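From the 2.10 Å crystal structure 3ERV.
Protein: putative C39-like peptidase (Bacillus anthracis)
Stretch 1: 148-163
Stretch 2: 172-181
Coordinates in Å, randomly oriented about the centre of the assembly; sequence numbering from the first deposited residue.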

# COMPACT_ATOMS: atom_id res chain seq x y z
N ILE A 148 2.30 0.02 -2.85
CA ILE A 148 1.20 0.20 -3.80
C ILE A 148 1.62 -0.50 -5.12
O ILE A 148 2.73 -0.30 -5.58
N THR A 149 0.73 -1.31 -5.70
CA THR A 149 1.03 -2.02 -6.95
C THR A 149 -0.27 -2.17 -7.70
O THR A 149 -1.17 -1.37 -7.48
N ASN A 150 -0.38 -3.17 -8.57
CA ASN A 150 -1.71 -3.49 -9.14
C ASN A 150 -2.10 -4.93 -8.82
O ASN A 150 -1.24 -5.76 -8.54
N ALA A 151 -3.40 -5.22 -8.86
CA ALA A 151 -3.91 -6.52 -8.39
C ALA A 151 -3.30 -7.78 -9.07
O ALA A 151 -3.35 -8.87 -8.48
N THR A 152 -2.72 -7.62 -10.27
CA THR A 152 -2.12 -8.76 -11.00
C THR A 152 -0.67 -9.00 -10.60
O THR A 152 -0.10 -10.05 -10.93
N PHE A 153 -0.06 -8.03 -9.93
CA PHE A 153 1.33 -8.16 -9.55
C PHE A 153 2.24 -8.35 -10.76
O PHE A 153 3.32 -8.93 -10.65
N ALA A 154 1.80 -7.85 -11.92
CA ALA A 154 2.64 -7.83 -13.11
C ALA A 154 2.41 -6.52 -13.83
O ALA A 154 1.37 -5.87 -13.64
N PRO A 155 3.40 -6.10 -14.64
CA PRO A 155 3.28 -4.83 -15.36
C PRO A 155 2.02 -4.80 -16.24
O PRO A 155 1.56 -5.85 -16.78
N LEU A 156 1.41 -3.63 -16.34
CA LEU A 156 0.19 -3.54 -17.08
C LEU A 156 0.52 -2.85 -18.37
O LEU A 156 1.44 -2.01 -18.44
N ASP A 157 -0.22 -3.23 -19.40
CA ASP A 157 -0.22 -2.53 -20.65
C ASP A 157 -0.62 -1.09 -20.41
O ASP A 157 -1.50 -0.81 -19.60
N GLU A 158 -0.01 -0.19 -21.15
CA GLU A 158 -0.26 1.23 -21.02
C GLU A 158 -1.72 1.63 -21.14
O GLU A 158 -2.14 2.61 -20.55
N ASP A 159 -2.48 0.88 -21.93
CA ASP A 159 -3.87 1.27 -22.20
C ASP A 159 -4.81 0.97 -21.04
O ASP A 159 -5.94 1.46 -21.02
N GLU A 160 -4.32 0.16 -20.08
CA GLU A 160 -4.98 -0.03 -18.78
C GLU A 160 -5.04 1.24 -17.89
O GLU A 160 -5.88 1.33 -17.02
N PHE A 161 -4.16 2.22 -18.10
CA PHE A 161 -4.16 3.46 -17.28
C PHE A 161 -5.06 4.56 -17.81
O PHE A 161 -5.33 4.62 -19.01
N THR A 162 -5.55 5.40 -16.90
CA THR A 162 -6.15 6.69 -17.27
C THR A 162 -5.28 7.81 -16.69
O THR A 162 -4.51 7.60 -15.73
N THR A 163 -5.43 9.00 -17.24
CA THR A 163 -4.83 10.16 -16.62
C THR A 163 -5.98 11.02 -16.11
O THR A 163 -6.93 11.31 -16.82
N SER A 172 -1.58 9.31 -13.05
CA SER A 172 -1.94 8.06 -13.67
C SER A 172 -2.59 7.11 -12.67
O SER A 172 -2.03 6.85 -11.59
N ILE A 173 -3.79 6.64 -13.02
CA ILE A 173 -4.55 5.72 -12.22
C ILE A 173 -4.94 4.47 -13.03
O ILE A 173 -4.99 4.50 -14.27
N THR A 174 -5.12 3.36 -12.34
CA THR A 174 -5.68 2.19 -12.93
C THR A 174 -6.62 1.58 -11.90
O THR A 174 -6.25 1.50 -10.73
N TYR A 175 -7.79 1.11 -12.33
CA TYR A 175 -8.75 0.53 -11.38
C TYR A 175 -8.34 -0.87 -10.94
O TYR A 175 -9.09 -1.57 -10.28
N ASN A 176 -7.15 -1.25 -11.34
CA ASN A 176 -6.44 -2.43 -10.87
C ASN A 176 -5.60 -2.08 -9.61
O ASN A 176 -4.94 -2.96 -9.06
N GLU A 177 -5.53 -0.80 -9.24
CA GLU A 177 -4.66 -0.37 -8.11
C GLU A 177 -4.91 -1.25 -6.90
O GLU A 177 -6.06 -1.53 -6.55
N HIS A 178 -3.83 -1.65 -6.24
CA HIS A 178 -3.91 -2.50 -5.09
C HIS A 178 -2.78 -2.20 -4.07
O HIS A 178 -1.76 -1.55 -4.38
N CYS A 179 -2.95 -2.68 -2.85
CA CYS A 179 -1.93 -2.40 -1.83
C CYS A 179 -1.79 -3.60 -0.94
O CYS A 179 -2.78 -4.15 -0.49
N VAL A 180 -0.56 -4.00 -0.70
CA VAL A 180 -0.25 -5.22 0.05
C VAL A 180 0.97 -4.97 0.96
O VAL A 180 1.64 -3.94 0.85
N VAL A 181 1.23 -5.90 1.86
CA VAL A 181 2.41 -5.85 2.71
C VAL A 181 3.41 -6.85 2.20
O VAL A 181 3.07 -8.04 2.09

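The two stretches meet as two short antiparallel strand pairings, separated in stretch 2 by a type I turn and in stretch 1 by a turn, loop and a short 3-10 segment, with side chains filling the space around the turns, and together they bury 865 Å² of surface.

Backbone bonds fix the register. Thr 149 N donates to His 178 O (2.8 Å, 175°) and His 178 N returns to Thr 149 O (2.9 Å); further along, Thr 162 N to Ile 173 O (2.8 Å) and Ile 173 N to Thr 162 O (3.0 Å) close the second pairing. Ala 151 N reaches Asn 176 O at 2.7 Å, linking the two type I turns.

Most paired residues share a face, but the side chains of Asn 150 and Glu 177 diverge. Ile 148 (m, m) shares a face with Cys 179 (t), its CD1 3.8 Å from Cys 179 SG. Thr 149 (t) lies with His 178 (t) on the other. Phe 153 (m) starts sideways, but its ring end comes nearer: CE1 lies 3.9 Å from Val 180 CG1, which sits at the ring edge, and CZ is 4.1 Å from His 178 CD2.

Between the pairings, Asn 176 (m) points toward stretch 1 and has the largest covered area, 88 Å². Its CB is 3.8 Å from Leu 156 CD1, while its ND2 donates to Thr 174 OG1 (3.1 Å) and stands 3.1 Å from Glu 160 OE1. Leu 156 (m, t) also points toward stretch 2, with CD1 3.7 Å from Thr 174 OG1. Thr 174 (t) places CB over one face of the Phe 161 (m) ring, 4.3 Å from the centroid and 27° off the normal, a CH-pi contact.

In the second pairing, Thr 162 (m) and Ile 173 (p) share a face, with Thr 162 CB 4.0 Å from Ile 173 CG1. Thr 162 OG1 also makes a weak hydrogen bond to Tyr 175 OH at 3.3 Å.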

# COMPACT_ATOMS: atom_id res chain seq x y z
CB ILE A 148 0.93 1.70 -4.08
CG1 ILE A 148 0.68 2.49 -2.79
CG2 ILE A 148 -0.22 1.87 -5.10
CD1 ILE A 148 -0.53 2.09 -2.06
CB THR A 149 1.67 -3.41 -6.71
OG1 THR A 149 2.00 -4.00 -7.98
CG2 THR A 149 0.71 -4.36 -5.97
CB ASN A 150 -1.76 -3.22 -10.65
CG ASN A 150 -1.06 -4.32 -11.45
OD1 ASN A 150 -1.61 -5.40 -11.65
ND2 ASN A 150 0.15 -4.07 -11.83
CB ALA A 151 -5.41 -6.53 -8.47
CB THR A 152 -2.08 -8.57 -12.55
OG1 THR A 152 -1.04 -7.64 -12.90
CG2 THR A 152 -3.42 -8.11 -13.10
CB PHE A 153 1.50 -9.30 -8.56
CG PHE A 153 0.60 -9.20 -7.36
CD1 PHE A 153 0.65 -8.07 -6.53
CD2 PHE A 153 -0.30 -10.21 -7.05
CE1 PHE A 153 -0.19 -7.96 -5.44
CE2 PHE A 153 -1.13 -10.11 -5.95
CZ PHE A 153 -1.08 -8.97 -5.15
CB ALA A 154 2.34 -9.03 -14.03
CB PRO A 155 4.57 -4.78 -16.19
CG PRO A 155 5.54 -5.66 -15.40
CD PRO A 155 4.69 -6.77 -14.86
CB LEU A 156 -0.87 -2.73 -16.33
CG LEU A 156 -1.49 -3.35 -15.06
CD1 LEU A 156 -2.36 -2.32 -14.29
CD2 LEU A 156 -2.25 -4.64 -15.36
CB ASP A 157 -1.28 -3.17 -21.53
CG ASP A 157 -1.11 -2.84 -22.99
OD1 ASP A 157 -0.93 -3.81 -23.76
OD2 ASP A 157 -1.17 -1.62 -23.36
CB GLU A 158 0.53 2.01 -22.07
CG GLU A 158 1.90 2.44 -21.61
CD GLU A 158 1.83 3.56 -20.58
OE1 GLU A 158 2.74 3.62 -19.72
OE2 GLU A 158 0.85 4.37 -20.62
CB ASP A 159 -4.39 0.64 -23.50
CG ASP A 159 -4.26 -0.87 -23.53
OD1 ASP A 159 -4.00 -1.50 -22.47
OD2 ASP A 159 -4.46 -1.45 -24.64
CB GLU A 160 -4.30 -1.14 -18.00
CG GLU A 160 -4.25 -2.49 -18.69
CD GLU A 160 -5.23 -3.45 -18.06
OE1 GLU A 160 -5.92 -3.02 -17.11
OE2 GLU A 160 -5.33 -4.60 -18.52
CB PHE A 161 -2.75 3.98 -17.08
CG PHE A 161 -1.90 3.06 -16.31
CD1 PHE A 161 -1.30 1.98 -16.93
CD2 PHE A 161 -1.73 3.23 -14.93
CE1 PHE A 161 -0.53 1.11 -16.20
CE2 PHE A 161 -0.96 2.36 -14.21
CZ PHE A 161 -0.37 1.29 -14.83
CB THR A 162 -7.54 6.91 -16.64
OG1 THR A 162 -8.31 5.71 -16.70
CG2 THR A 162 -8.27 8.06 -17.34
CB THR A 163 -3.94 10.93 -17.61
OG1 THR A 163 -3.13 9.99 -18.33
CG2 THR A 163 -3.01 11.88 -16.88
CB SER A 172 -0.72 7.42 -14.29
OG SER A 172 -0.25 8.28 -15.32
CB ILE A 173 -5.84 6.39 -11.61
CG1 ILE A 173 -6.92 6.62 -12.66
CG2 ILE A 173 -5.52 7.67 -10.75
CD1 ILE A 173 -7.95 5.54 -12.61
CB THR A 174 -4.61 1.12 -13.33
OG1 THR A 174 -5.30 -0.10 -13.62
CG2 THR A 174 -3.59 0.84 -12.21
CB TYR A 175 -10.16 0.56 -11.95
CG TYR A 175 -10.43 1.80 -12.78
CD1 TYR A 175 -10.87 2.99 -12.19
CD2 TYR A 175 -10.23 1.78 -14.18
CE1 TYR A 175 -11.13 4.13 -12.97
CE2 TYR A 175 -10.49 2.91 -14.98
CZ TYR A 175 -10.92 4.08 -14.37
OH TYR A 175 -11.17 5.19 -15.16
CB ASN A 176 -5.38 -2.78 -11.96
CG ASN A 176 -5.94 -3.57 -13.10
OD1 ASN A 176 -5.88 -4.79 -13.09
ND2 ASN A 176 -6.50 -2.87 -14.11
CB GLU A 177 -4.91 1.10 -7.71
CG GLU A 177 -3.98 1.62 -6.56
CD GLU A 177 -4.63 1.70 -5.15
OE1 GLU A 177 -5.81 1.34 -4.97
OE2 GLU A 177 -3.91 2.10 -4.19
CB HIS A 178 -3.90 -3.97 -5.53
CG HIS A 178 -4.34 -4.93 -4.46
ND1 HIS A 178 -5.37 -4.66 -3.58
CD2 HIS A 178 -3.87 -6.16 -4.12
CE1 HIS A 178 -5.53 -5.68 -2.76
NE2 HIS A 178 -4.63 -6.60 -3.06
CB CYS A 179 -2.32 -1.15 -1.02
SG CYS A 179 -1.17 -0.76 0.31
CB VAL A 180 -0.00 -6.48 -0.90
CG1 VAL A 180 -1.18 -6.72 -1.91
CG2 VAL A 180 1.32 -6.38 -1.63
CB VAL A 181 2.09 -6.19 4.23
CG1 VAL A 181 3.34 -5.94 5.10
CG2 VAL A 181 0.86 -5.38 4.74